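Local structure of viral structural protein 4 (Bombyx mori cytoplasmic polyhedrosis virus, 6TZ0) at residues 322-326 and 327-331; 413-416 and 417-421; 424-428 and 429-433; 479-482 and 483-487. The protein binds GTP and sits beside the viral RNA-dependent RNA polymerase, probably as a cofactor that supports transcription within the virus particle. One frame throughout, in Å; residues are numbered along the deposited sequence.

Interaction 1 of 4, residues 322-326 and 327-331; sequences MNPSG and GALAV
Pro324 and Leu329 meet across the first turn of helix 326-340, five residues apart and with their side chains crossing obliquely. Pro324 CG comes to 3.7 Å from Leu329 CD1, and the proline CB lies 4.0 Å from Leu329 CG. Leucine reaches back this way because its CG stands beside its own backbone N and anti to its carbonyl carbon (chi1 -67°), which sends the branched end back over the loop. Proline suits the opposite position, since its closed ring is apolar and holds the chain extended just before the helix. Ser325 occupies the N-cap. Its OG, anti to the backbone N (chi1 176°), leans over the opening turn, yet it remains 3.6 Å from Gly327 N and 4.0 Å from Ala328 N, too far to bond either. Its CB instead lies 4.1 Å from the methyl CB of Ala328. Gly326 and Gly327 carry no side chain in the first turn, where neighbouring parts come close. The backbone carries the regular pattern: Leu329 N bonds weakly to Ser325 O at 3.3 Å, and Ala330 N bonds to Gly326 O at 2.9 Å. Helix 547-556 lies against Pro324 and Leu329 through Arg556, while Ser325 and Ala330 pack on Arg377 and Phe467 of the neighbouring polymerase chain. Glu549 and Glu162 each offer a carboxylate oxygen, in weak hydrogen bonds, to the backbone N of Ser325 and Gly326 respectively. The chemistry thus implies an apolar contact at a helix start whose positive dipole end is probably eased by carboxylates from other helices more than by its own N-cap serine.

Interaction 2 of 4, residues 413-416 and 417-421; sequences DNES and YYEQK
Ser416, at the N-cap position of helix 417-427, is the tightly packed half of this contact, closed in by Glu419 and Gln420. The extended chain of Glu419 folds back over the serine, its CG and CD each 3.7 Å from Ser416 CB, because its CG stands beside its own backbone N (chi1 -64°). The small serine leaves room for it, and Glu419 OE2 forms a weak hydrogen bond with Gln527 NE2. Gln420 N donates a weak hydrogen bond to Ser416 O at 3.3 Å, and its methylene groups border the same carbonyl. Tyr418 carries the buried side onward to Met452 and Leu456 of helix 442-457. The outer side is looser. Glu415 is exposed, and its carboxylate crosses the amide of Gln420 with the two planes 88° apart. Glu415 OE1 stays 3.6 Å from Gln420 NE2, so the two touch without forming a hydrogen bond. Glu415 and Glu419 would probably repel mildly, Glu415 OE2 and Glu419 OE1 being 5.3 Å apart, but basic side chains lie near: Lys355 about 4 Å from Glu419 and Arg522 about 5 Å from Glu415, side chain to side chain. Both belong to a GTP site seen in this protein, though no nucleotide is bound here. The Ser-x-x-Glu sequence and serine N-cap position are those of a capping box, but Glu419 OE1 stops 3.6 Å from Ser416 N, so this helix start beside the GTP site lacks the box's bond.

Interaction 3 of 4, residues 424-428 and 429-433; sequences ELLIS and HGISE
A Schellman motif formed by Leu426, Ile427, Gly430 and Ile431 closes the helix that begins at residue 417. Its two signature bonds run from Ile431 N to Leu426 O (2.9 Å) and from Gly430 N to Ile427 O (3.0 Å). Gly430 is the C-prime residue; with no side chain, it readily adopts the positive phi (74°) that turns the chain out of the helix. Leu426 O is gripped twice, since His429 N also reaches it at 3.3 Å, from the opposite face of the carbonyl plane to Ile431 N. Leu425 O has two side-chain donors. His429 ND1 meets it at 3.1 Å, nearly along the C=O axis and in the plane of the imidazole, a straight bond (166°) that fixes the ring's rotation. Ser428 OG comes in above the carbonyl plane at 2.6 Å; its chi1 of 68° swings the hydroxyl back over the preceding turn. Histidine and serine thus suit this exposed end, where carbonyls would otherwise lack helical donors. On the buried side, Leu426 CD2 lies 3.8 Å from Ile431 CG2, and both residues pack on Val525 of helix 524-537. This is the apolar contact between C3 and C-double-prime that accompanies a Schellman motif.

Interaction 4 of 4, residues 479-482 and 483-487; sequences KTTP and RTLIV
Pro482, Arg483 and Leu485 lead the chain into strand 484-489, a strand of the parallel sheet in the P-loop nucleotide-binding domain. The sheet's strand order, 2-3-1-4-5, is that of P-loop kinases such as adenylate kinase, and this strand lies between 378-381 and 347-353. Pro482 is the rigid element before the strand. It lacks an N-H, and its ring fixes phi near the extended value (-70°), which suits a residue just before a strand; its carbonyl O lies 4.2 Å from Leu485 CG. Arg483 then makes the bend, its psi of -45° being helical between two extended neighbours. Its CA–CB bond points away from the loop, although CB still touches Pro482 C at 3.7 Å. Beyond CB the chain is fully stretched and delivers the guanidinium to backbone carbonyls, NH1 to Val339 O and NH2 to Val344 O. Arginine fits here because its several N-H groups can serve both, and the end of helix 326-340, where Val339 lies, probably welcomes a positive charge. Leu485, on the strand proper, uses its backbone toward Ala347 and Leu349, whereas Thr484 and Ile486 bond to Gly379 of the strand on the other side. The leucine side chain, packed on Ser476, meets the loop at Thr481, whose hydroxyl also makes a weak hydrogen bond to Val475 O. Thr481 approaches it at about a right angle, its hydroxyl directed anti to its backbone N (chi1 -176°). The leucine methyl completes the contact, with Leu485 CD2 4.1 Å from Thr481 OG1.

In the fold
Interactions 2 and 3 hold the two ends of one helix, 417-427, their centres about 15 Å apart: a serine start near basic residues of the GTP site, and an end closed by glycine, histidine and serine, the most exposed of the four contacts. Interaction 1 is the most central, about 7 Å from the chain's centre. It borders the polymerase, and it combines apolar packing and small residues with carboxylates at the helix start. Interaction 4 differs in feeding a strand of the parallel sheet. It is nonetheless linked to interaction 1, because helix 326-340, which interaction 1 opens, ends near the guanidinium of Arg483. Polar bonding to backbone carbonyls is densest in interaction 3, while interaction 4 directs its polar groups outside its own segments.

Interaction 1 of 4, residues 322-326 and 327-331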
loop_
_atom_site.group_PDB
_atom_site.type_symbol
_atom_site.label_atom_id
_atom_site.label_comp_id
_atom_site.label_asym_id
_atom_site.label_seq_id
_atom_site.Cartn_x
_atom_site.Cartn_y
_atom_site.Cartn_z
ATOM N N MET B 322 28.584 28.902 -13.073
ATOM C CA MET B 322 27.682 28.070 -12.296
ATOM C C MET B 322 27.490 26.711 -12.952
ATOM O O MET B 322 27.519 26.574 -14.176
ATOM C CB MET B 322 26.327 28.753 -12.163
ATOM C CG MET B 322 26.373 30.058 -11.424
ATOM S SD MET B 322 24.768 30.839 -11.253
ATOM C CE MET B 322 24.564 31.512 -12.891
ATOM N N ASN B 323 27.282 25.712 -12.129
ATOM C CA ASN B 323 26.938 24.401 -12.624
ATOM C C ASN B 323 25.458 24.143 -12.396
ATOM O O ASN B 323 24.924 24.527 -11.352
ATOM C CB ASN B 323 27.755 23.312 -11.925
ATOM C CG ASN B 323 29.238 23.498 -12.111
ATOM O OD1 ASN B 323 29.967 23.729 -11.152
ATOM N ND2 ASN B 323 29.695 23.412 -13.352
ATOM N N PRO B 324 24.767 23.532 -13.353
ATOM C CA PRO B 324 23.334 23.285 -13.177
ATOM C C PRO B 324 23.048 22.211 -12.140
ATOM O O PRO B 324 23.862 21.324 -11.884
ATOM C CB PRO B 324 22.880 22.849 -14.572
ATOM C CG PRO B 324 24.107 22.366 -15.236
ATOM C CD PRO B 324 25.220 23.196 -14.711
ATOM N N SER B 325 21.867 22.312 -11.537
ATOM C CA SER B 325 21.441 21.381 -10.505
ATOM C C SER B 325 21.142 20.008 -11.096
ATOM O O SER B 325 20.812 19.864 -12.272
ATOM C CB SER B 325 20.201 21.915 -9.792
ATOM O OG SER B 325 19.718 20.987 -8.841
ATOM N N GLY B 326 21.251 18.990 -10.254
ATOM C CA GLY B 326 21.022 17.633 -10.696
ATOM C C GLY B 326 19.560 17.295 -10.865
ATOM O O GLY B 326 19.186 16.621 -11.830
ATOM N N GLY B 327 18.718 17.757 -9.939
ATOM C CA GLY B 327 17.297 17.479 -10.041
ATOM C C GLY B 327 16.624 18.232 -11.164
ATOM O O GLY B 327 15.698 17.713 -11.796
ATOM N N ALA B 328 17.088 19.454 -11.432
ATOM C CA ALA B 328 16.570 20.236 -12.544
ATOM C C ALA B 328 16.853 19.551 -13.870
ATOM O O ALA B 328 15.940 19.340 -14.676
ATOM C CB ALA B 328 17.180 21.634 -12.519
ATOM N N LEU B 329 18.115 19.168 -14.095
ATOM C CA LEU B 329 18.483 18.441 -15.304
ATOM C C LEU B 329 17.801 17.088 -15.381
ATOM O O LEU B 329 17.496 16.621 -16.478
ATOM C CB LEU B 329 19.995 18.252 -15.373
ATOM C CG LEU B 329 20.855 19.496 -15.554
ATOM C CD1 LEU B 329 22.303 19.106 -15.458
ATOM C CD2 LEU B 329 20.567 20.178 -16.870
ATOM N N ALA B 330 17.526 16.467 -14.233
ATOM C CA ALA B 330 16.822 15.192 -14.205
ATOM C C ALA B 330 15.392 15.324 -14.716
ATOM O O ALA B 330 14.955 14.549 -15.574
ATOM C CB ALA B 330 16.832 14.639 -12.788
ATOM N N VAL B 331 14.653 16.315 -14.214
ATOM C CA VAL B 331 13.264 16.487 -14.634
ATOM C C VAL B 331 13.195 16.979 -16.081
ATOM O O VAL B 331 12.335 16.547 -16.866
ATOM C CB VAL B 331 12.541 17.429 -13.653
ATOM C CG1 VAL B 331 11.120 17.684 -14.086
ATOM C CG2 VAL B 331 12.549 16.830 -12.265
#

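Interaction 2 of 4, residues 413-416 and 417-421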
loop_
_atom_site.group_PDB
_atom_site.type_symbol
_atom_site.label_atom_id
_atom_site.label_comp_id
_atom_site.label_asym_id
_atom_site.label_seq_id
_atom_site.Cartn_x
_atom_site.Cartn_y
_atom_site.Cartn_z
ATOM N N ASP B 413 -2.545 42.459 -26.618
ATOM C CA ASP B 413 -3.631 43.430 -26.647
ATOM C C ASP B 413 -5.005 42.817 -26.407
ATOM O O ASP B 413 -6.010 43.462 -26.714
ATOM C CB ASP B 413 -3.610 44.199 -27.973
ATOM C CG ASP B 413 -3.653 43.292 -29.185
ATOM O OD1 ASP B 413 -3.608 42.056 -29.026
ATOM O OD2 ASP B 413 -3.727 43.825 -30.311
ATOM N N ASN B 414 -5.078 41.600 -25.882
ATOM C CA ASN B 414 -6.342 41.014 -25.466
ATOM C C ASN B 414 -6.411 41.006 -23.946
ATOM O O ASN B 414 -5.461 40.589 -23.279
ATOM C CB ASN B 414 -6.490 39.592 -26.007
ATOM C CG ASN B 414 -6.659 39.552 -27.504
ATOM O OD1 ASN B 414 -7.370 40.369 -28.082
ATOM N ND2 ASN B 414 -6.010 38.592 -28.146
ATOM N N GLU B 415 -7.534 41.458 -23.402
ATOM C CA GLU B 415 -7.702 41.502 -21.960
ATOM C C GLU B 415 -8.165 40.140 -21.455
ATOM O O GLU B 415 -8.878 39.411 -22.145
ATOM C CB GLU B 415 -8.700 42.599 -21.587
ATOM C CG GLU B 415 -8.813 42.921 -20.106
ATOM C CD GLU B 415 -9.732 44.099 -19.847
ATOM O OE1 GLU B 415 -10.298 44.633 -20.822
ATOM O OE2 GLU B 415 -9.884 44.496 -18.673
ATOM N N SER B 416 -7.730 39.789 -20.253
ATOM C CA SER B 416 -8.044 38.505 -19.652
ATOM C C SER B 416 -9.292 38.602 -18.785
ATOM O O SER B 416 -9.688 39.679 -18.342
ATOM C CB SER B 416 -6.865 38.003 -18.821
ATOM O OG SER B 416 -7.176 36.783 -18.184
ATOM N N TYR B 417 -9.914 37.445 -18.552
ATOM C CA TYR B 417 -11.138 37.382 -17.759
ATOM C C TYR B 417 -10.860 37.639 -16.284
ATOM O O TYR B 417 -11.601 38.382 -15.621
ATOM C CB TYR B 417 -11.795 36.017 -17.957
ATOM C CG TYR B 417 -13.063 35.798 -17.176
ATOM C CD1 TYR B 417 -14.250 36.394 -17.568
ATOM C CD2 TYR B 417 -13.076 34.980 -16.052
ATOM C CE1 TYR B 417 -15.410 36.193 -16.858
ATOM C CE2 TYR B 417 -14.233 34.774 -15.335
ATOM C CZ TYR B 417 -15.396 35.381 -15.745
ATOM O OH TYR B 417 -16.553 35.175 -15.033
ATOM N N TYR B 418 -9.786 37.045 -15.760
ATOM C CA TYR B 418 -9.452 37.222 -14.354
ATOM C C TYR B 418 -8.990 38.640 -14.059
ATOM O O TYR B 418 -9.183 39.129 -12.942
ATOM C CB TYR B 418 -8.378 36.228 -13.931
ATOM C CG TYR B 418 -8.795 34.787 -14.030
ATOM C CD1 TYR B 418 -9.783 34.276 -13.203
ATOM C CD2 TYR B 418 -8.156 33.919 -14.902
ATOM C CE1 TYR B 418 -10.160 32.958 -13.278
ATOM C CE2 TYR B 418 -8.516 32.599 -14.973
ATOM C CZ TYR B 418 -9.519 32.125 -14.160
ATOM O OH TYR B 418 -9.878 30.807 -14.227
ATOM N N GLU B 419 -8.403 39.318 -15.047
ATOM C CA GLU B 419 -8.015 40.712 -14.869
ATOM C C GLU B 419 -9.239 41.604 -14.732
ATOM O O GLU B 419 -9.250 42.531 -13.915
ATOM C CB GLU B 419 -7.147 41.156 -16.043
ATOM C CG GLU B 419 -5.843 40.397 -16.126
ATOM C CD GLU B 419 -4.997 40.792 -17.313
ATOM O OE1 GLU B 419 -5.469 41.585 -18.152
ATOM O OE2 GLU B 419 -3.854 40.301 -17.407
ATOM N N GLN B 420 -10.290 41.311 -15.497
ATOM C CA GLN B 420 -11.545 42.047 -15.389
ATOM C C GLN B 420 -12.218 41.803 -14.046
ATOM O O GLN B 420 -12.705 42.750 -13.411
ATOM C CB GLN B 420 -12.465 41.636 -16.533
ATOM C CG GLN B 420 -11.932 42.025 -17.890
ATOM C CD GLN B 420 -12.714 41.412 -19.027
ATOM O OE1 GLN B 420 -13.622 40.614 -18.813
ATOM N NE2 GLN B 420 -12.351 41.773 -20.252
ATOM N N LYS B 421 -12.233 40.546 -13.588
ATOM C CA LYS B 421 -12.851 40.249 -12.298
ATOM C C LYS B 421 -12.070 40.873 -11.145
ATOM O O LYS B 421 -12.668 41.415 -10.207
ATOM C CB LYS B 421 -12.981 38.740 -12.104
ATOM C CG LYS B 421 -13.784 38.046 -13.189
ATOM C CD LYS B 421 -15.211 38.558 -13.284
ATOM C CE LYS B 421 -16.058 38.105 -12.120
ATOM N NZ LYS B 421 -17.475 38.510 -12.299
#

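Interaction 3 of 4, residues 424-428 and 429-433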
loop_
_atom_site.group_PDB
_atom_site.type_symbol
_atom_site.label_atom_id
_atom_site.label_comp_id
_atom_site.label_asym_id
_atom_site.label_seq_id
_atom_site.Cartn_x
_atom_site.Cartn_y
_atom_site.Cartn_z
ATOM N N GLU B 424 -12.752 44.711 -11.156
ATOM C CA GLU B 424 -14.041 45.003 -10.533
ATOM C C GLU B 424 -13.985 44.810 -9.023
ATOM O O GLU B 424 -14.597 45.576 -8.266
ATOM C CB GLU B 424 -15.127 44.119 -11.136
ATOM C CG GLU B 424 -15.439 44.427 -12.580
ATOM C CD GLU B 424 -16.477 43.492 -13.157
ATOM O OE1 GLU B 424 -16.880 42.545 -12.450
ATOM O OE2 GLU B 424 -16.883 43.696 -14.320
ATOM N N LEU B 425 -13.232 43.804 -8.576
ATOM C CA LEU B 425 -13.074 43.554 -7.150
ATOM C C LEU B 425 -12.297 44.675 -6.468
ATOM O O LEU B 425 -12.559 45.001 -5.308
ATOM C CB LEU B 425 -12.374 42.213 -6.958
ATOM C CG LEU B 425 -12.303 41.638 -5.558
ATOM C CD1 LEU B 425 -13.712 41.357 -5.106
ATOM C CD2 LEU B 425 -11.478 40.372 -5.567
ATOM N N LEU B 426 -11.335 45.273 -7.173
ATOM C CA LEU B 426 -10.587 46.392 -6.606
ATOM C C LEU B 426 -11.417 47.667 -6.587
ATOM O O LEU B 426 -11.297 48.469 -5.656
ATOM C CB LEU B 426 -9.291 46.617 -7.382
ATOM C CG LEU B 426 -8.172 45.597 -7.205
ATOM C CD1 LEU B 426 -7.083 45.824 -8.228
ATOM C CD2 LEU B 426 -7.598 45.692 -5.818
ATOM N N ILE B 427 -12.242 47.886 -7.617
ATOM C CA ILE B 427 -13.139 49.041 -7.626
ATOM C C ILE B 427 -14.166 48.938 -6.499
ATOM O O ILE B 427 -14.510 49.944 -5.864
ATOM C CB ILE B 427 -13.796 49.190 -9.014
ATOM C CG1 ILE B 427 -12.755 49.602 -10.053
ATOM C CG2 ILE B 427 -14.928 50.208 -9.022
ATOM C CD1 ILE B 427 -12.115 50.945 -9.770
ATOM N N SER B 428 -14.614 47.718 -6.179
ATOM C CA SER B 428 -15.596 47.540 -5.109
ATOM C C SER B 428 -15.052 47.874 -3.719
ATOM O O SER B 428 -15.847 48.065 -2.794
ATOM C CB SER B 428 -16.127 46.109 -5.112
ATOM O OG SER B 428 -15.121 45.190 -4.733
ATOM N N HIS B 429 -13.734 47.935 -3.543
ATOM C CA HIS B 429 -13.130 48.378 -2.293
ATOM C C HIS B 429 -12.534 49.774 -2.390
ATOM O O HIS B 429 -11.806 50.189 -1.485
ATOM C CB HIS B 429 -12.051 47.399 -1.839
ATOM C CG HIS B 429 -12.581 46.073 -1.398
ATOM N ND1 HIS B 429 -12.730 45.007 -2.256
ATOM C CD2 HIS B 429 -12.994 45.639 -0.185
ATOM C CE1 HIS B 429 -13.213 43.974 -1.592
ATOM N NE2 HIS B 429 -13.381 44.331 -0.332
ATOM N N GLY B 430 -12.815 50.503 -3.465
ATOM C CA GLY B 430 -12.275 51.837 -3.605
ATOM C C GLY B 430 -10.805 51.896 -3.934
ATOM O O GLY B 430 -10.186 52.946 -3.757
ATOM N N ILE B 431 -10.226 50.799 -4.412
ATOM C CA ILE B 431 -8.821 50.743 -4.790
ATOM C C ILE B 431 -8.707 51.118 -6.257
ATOM O O ILE B 431 -9.384 50.534 -7.111
ATOM C CB ILE B 431 -8.229 49.346 -4.539
ATOM C CG1 ILE B 431 -8.393 48.936 -3.075
ATOM C CG2 ILE B 431 -6.767 49.314 -4.929
ATOM C CD1 ILE B 431 -7.663 49.817 -2.107
ATOM N N SER B 432 -7.869 52.102 -6.551
ATOM C CA SER B 432 -7.601 52.500 -7.925
ATOM C C SER B 432 -6.128 52.695 -8.226
ATOM O O SER B 432 -5.763 52.732 -9.407
ATOM C CB SER B 432 -8.342 53.801 -8.258
ATOM O OG SER B 432 -9.743 53.634 -8.151
ATOM N N GLU B 433 -5.276 52.821 -7.215
ATOM C CA GLU B 433 -3.895 53.230 -7.393
ATOM C C GLU B 433 -2.967 52.250 -6.697
ATOM O O GLU B 433 -3.375 51.490 -5.818
ATOM C CB GLU B 433 -3.655 54.640 -6.842
ATOM C CG GLU B 433 -4.408 55.718 -7.581
ATOM C CD GLU B 433 -3.912 55.893 -8.994
ATOM O OE1 GLU B 433 -2.694 55.734 -9.221
ATOM O OE2 GLU B 433 -4.742 56.176 -9.883
#

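Interaction 4 of 4, residues 479-482 and 483-487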
loop_
_atom_site.group_PDB
_atom_site.type_symbol
_atom_site.label_atom_id
_atom_site.label_comp_id
_atom_site.label_asym_id
_atom_site.label_seq_id
_atom_site.Cartn_x
_atom_site.Cartn_y
_atom_site.Cartn_z
ATOM N N LYS B 479 -7.014 17.819 -33.191
ATOM C CA LYS B 479 -6.463 17.249 -34.416
ATOM C C LYS B 479 -5.221 18.001 -34.873
ATOM O O LYS B 479 -4.173 17.396 -35.118
ATOM C CB LYS B 479 -7.516 17.269 -35.526
ATOM C CG LYS B 479 -8.710 16.362 -35.315
ATOM C CD LYS B 479 -8.352 14.910 -35.556
ATOM C CE LYS B 479 -9.570 14.025 -35.397
ATOM N NZ LYS B 479 -10.581 14.279 -36.450
ATOM N N THR B 480 -5.322 19.321 -35.002
ATOM C CA THR B 480 -4.262 20.132 -35.577
ATOM C C THR B 480 -3.304 20.681 -34.531
ATOM O O THR B 480 -2.433 21.489 -34.868
ATOM C CB THR B 480 -4.861 21.286 -36.376
ATOM O OG1 THR B 480 -5.531 22.183 -35.486
ATOM C CG2 THR B 480 -5.869 20.753 -37.364
ATOM N N THR B 481 -3.448 20.277 -33.279
ATOM C CA THR B 481 -2.533 20.756 -32.262
ATOM C C THR B 481 -1.205 20.002 -32.355
ATOM O O THR B 481 -1.170 18.844 -32.778
ATOM C CB THR B 481 -3.162 20.607 -30.872
ATOM O OG1 THR B 481 -2.299 21.163 -29.876
ATOM C CG2 THR B 481 -3.471 19.158 -30.540
ATOM N N PRO B 482 -0.090 20.664 -32.056
ATOM C CA PRO B 482 1.207 19.992 -32.146
ATOM C C PRO B 482 1.379 18.939 -31.065
ATOM O O PRO B 482 0.686 18.925 -30.047
ATOM C CB PRO B 482 2.210 21.133 -31.975
ATOM C CG PRO B 482 1.482 22.325 -32.396
ATOM C CD PRO B 482 0.075 22.123 -31.956
ATOM N N ARG B 483 2.320 18.034 -31.321
ATOM C CA ARG B 483 2.529 16.893 -30.437
ATOM C C ARG B 483 3.153 17.317 -29.113
ATOM O O ARG B 483 2.728 16.866 -28.043
ATOM C CB ARG B 483 3.406 15.858 -31.135
ATOM C CG ARG B 483 3.744 14.697 -30.260
ATOM C CD ARG B 483 4.651 13.707 -30.922
ATOM N NE ARG B 483 5.001 12.654 -29.981
ATOM C CZ ARG B 483 6.049 12.710 -29.170
ATOM N NH1 ARG B 483 6.852 13.760 -29.200
ATOM N NH2 ARG B 483 6.301 11.714 -28.340
ATOM N N THR B 484 4.164 18.176 -29.162
ATOM C CA THR B 484 4.860 18.631 -27.969
ATOM C C THR B 484 4.387 20.036 -27.627
ATOM O O THR B 484 4.566 20.963 -28.419
ATOM C CB THR B 484 6.372 18.603 -28.173
ATOM O OG1 THR B 484 6.722 19.494 -29.232
ATOM C CG2 THR B 484 6.827 17.209 -28.551
ATOM N N LEU B 485 3.784 20.187 -26.451
ATOM C CA LEU B 485 3.310 21.470 -25.958
ATOM C C LEU B 485 4.134 21.939 -24.770
ATOM O O LEU B 485 4.671 21.137 -24.002
ATOM C CB LEU B 485 1.846 21.405 -25.525
ATOM C CG LEU B 485 0.739 21.285 -26.559
ATOM C CD1 LEU B 485 -0.584 21.078 -25.855
ATOM C CD2 LEU B 485 0.689 22.530 -27.420
ATOM N N ILE B 486 4.220 23.257 -24.629
ATOM C CA ILE B 486 4.791 23.901 -23.456
ATOM C C ILE B 486 3.734 24.856 -22.932
ATOM O O ILE B 486 3.402 25.846 -23.595
ATOM C CB ILE B 486 6.095 24.639 -23.770
ATOM C CG1 ILE B 486 7.179 23.641 -24.163
ATOM C CG2 ILE B 486 6.545 25.447 -22.573
ATOM C CD1 ILE B 486 8.391 24.289 -24.731
ATOM N N VAL B 487 3.194 24.557 -21.758
ATOM C CA VAL B 487 2.073 25.292 -21.190
ATOM C C VAL B 487 2.550 25.987 -19.924
ATOM O O VAL B 487 3.233 25.375 -19.096
ATOM C CB VAL B 487 0.890 24.352 -20.898
ATOM C CG1 VAL B 487 -0.268 25.112 -20.301
ATOM C CG2 VAL B 487 0.463 23.636 -22.162
#